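Local coordinates for protein NLP/P60 (PDB 6B8C) that is the NlpC/P60 domain of the secreted antigen SagA, a peptidoglycan endopeptidase that probably cuts the stem peptides of cell-wall fragments to generate muropeptides, at residues Ala90-Leu96 with Val107-Gly112. Numbering follows the deposited sequence.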
# COMPACT_ATOMS: atom_id res chain seq x y z
N ALA A 90 12.22 3.04 -4.87
CA ALA A 90 11.10 2.13 -4.66
C ALA A 90 10.84 1.34 -5.94
O ALA A 90 10.56 1.93 -6.99
CB ALA A 90 9.85 2.90 -4.24
N LYS A 91 10.94 0.02 -5.85
CA LYS A 91 10.61 -0.86 -6.95
C LYS A 91 9.18 -1.36 -6.81
O LYS A 91 8.51 -1.14 -5.80
CB LYS A 91 11.61 -2.03 -7.00
CG LYS A 91 13.07 -1.58 -7.03
CD LYS A 91 14.05 -2.75 -6.93
CE LYS A 91 14.12 -3.57 -8.21
NZ LYS A 91 15.19 -4.61 -8.17
N ALA A 92 8.70 -2.02 -7.86
CA ALA A 92 7.34 -2.55 -7.86
C ALA A 92 7.15 -3.52 -6.70
O ALA A 92 7.91 -4.48 -6.55
CB ALA A 92 7.03 -3.23 -9.19
N GLY A 93 6.12 -3.27 -5.89
CA GLY A 93 5.82 -4.08 -4.73
C GLY A 93 6.16 -3.44 -3.40
O GLY A 93 5.57 -3.81 -2.38
N ASP A 94 7.10 -2.49 -3.38
CA ASP A 94 7.46 -1.84 -2.13
C ASP A 94 6.29 -1.04 -1.58
O ASP A 94 5.32 -0.74 -2.28
CB ASP A 94 8.67 -0.92 -2.33
CG ASP A 94 9.94 -1.68 -2.63
OD1 ASP A 94 10.78 -1.15 -3.40
OD2 ASP A 94 10.10 -2.81 -2.12
N LEU A 95 6.38 -0.69 -0.30
CA LEU A 95 5.34 0.09 0.35
C LEU A 95 5.73 1.56 0.35
O LEU A 95 6.91 1.89 0.45
CB LEU A 95 5.10 -0.40 1.78
CG LEU A 95 4.41 -1.76 1.93
CD1 LEU A 95 4.42 -2.23 3.38
CD2 LEU A 95 2.98 -1.69 1.41
N LEU A 96 4.74 2.44 0.20
CA LEU A 96 4.95 3.88 0.20
C LEU A 96 4.14 4.50 1.32
O LEU A 96 2.96 4.16 1.49
CB LEU A 96 4.54 4.50 -1.14
CG LEU A 96 5.15 3.87 -2.40
CD1 LEU A 96 4.49 4.44 -3.64
CD2 LEU A 96 6.65 4.09 -2.44
N VAL A 107 -0.73 4.73 3.27
CA VAL A 107 0.18 3.75 2.69
C VAL A 107 -0.38 3.32 1.34
O VAL A 107 -1.59 3.33 1.11
CB VAL A 107 0.38 2.54 3.63
CG1 VAL A 107 -0.88 1.71 3.71
CG2 VAL A 107 1.56 1.69 3.18
N ALA A 108 0.53 2.94 0.44
CA ALA A 108 0.15 2.41 -0.86
C ALA A 108 1.20 1.39 -1.29
O ALA A 108 2.26 1.28 -0.69
CB ALA A 108 -0.01 3.51 -1.90
N ILE A 109 0.88 0.65 -2.35
CA ILE A 109 1.81 -0.32 -2.93
C ILE A 109 2.45 0.31 -4.16
O ILE A 109 1.75 0.75 -5.08
CB ILE A 109 1.11 -1.64 -3.29
CG1 ILE A 109 0.73 -2.40 -2.01
CG2 ILE A 109 2.02 -2.50 -4.16
CD1 ILE A 109 -0.18 -3.58 -2.25
N ALA A 110 3.78 0.34 -4.18
CA ALA A 110 4.50 0.94 -5.30
C ALA A 110 4.34 0.10 -6.55
O ALA A 110 4.42 -1.14 -6.51
CB ALA A 110 5.98 1.09 -4.96
N LEU A 111 4.11 0.77 -7.68
CA LEU A 111 4.08 0.13 -8.98
C LEU A 111 5.35 0.38 -9.79
O LEU A 111 5.48 -0.19 -10.88
CB LEU A 111 2.87 0.62 -9.79
CG LEU A 111 1.49 0.34 -9.19
CD1 LEU A 111 0.43 0.87 -10.12
CD2 LEU A 111 1.30 -1.15 -8.96
N GLY A 112 6.26 1.20 -9.30
CA GLY A 112 7.41 1.61 -10.08
C GLY A 112 7.06 2.75 -11.01
O GLY A 112 5.92 2.85 -11.48
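Four backbone hydrogen bonds join Ala90-Leu96 to Val107-Gly112. Leu96 and Ala108 form a reciprocal antiparallel pair, Leu96 N to Ala108 O and Ala108 N to Leu96 O, both 2.9 Å. One step on, Leu95 and Ile109 are a non-hydrogen-bonded pair whose backbones turn outward, Leu95 bonding to Val140 and Ile109 to Ile117 in the flanking strands. At Ala110 the regular ladder breaks: its N still donates to Asp94 O (2.7 Å), but its O receives Gly93 N (2.8 Å) rather than Asp94 N. The displaced Asp94 N is satisfied by Lys91 O at 3.1 Å, closing a type II turn from Lys91 to Asp94 with Gly93, at positive phi, in its third position. Asp94 ties the turn down a second time, OD1 accepting Lys91 N at 2.7 Å, while OD2 takes a weak bond from Met142 N; Gly93 O is bound by the hydroxyl of Tyr63. Side chains pack on both faces of the sheet. Leu95 CD2 lies 4.1 Å from Val107 CG2 and 4.2 Å from Ile109 CG1, on the side covered by helix 55-67; on the opposite face Leu96 CG packs 3.9 Å from Ala110 CB, and Leu96 and Ala108 rest on Tyr116. Gly93 and Asp94 opposite the single residue Ala110 make a G1 beta bulge coupled to a type II turn, here leading into the central hairpin (95-98 with 106-112) of the papain-like NlpC/P60 sheet.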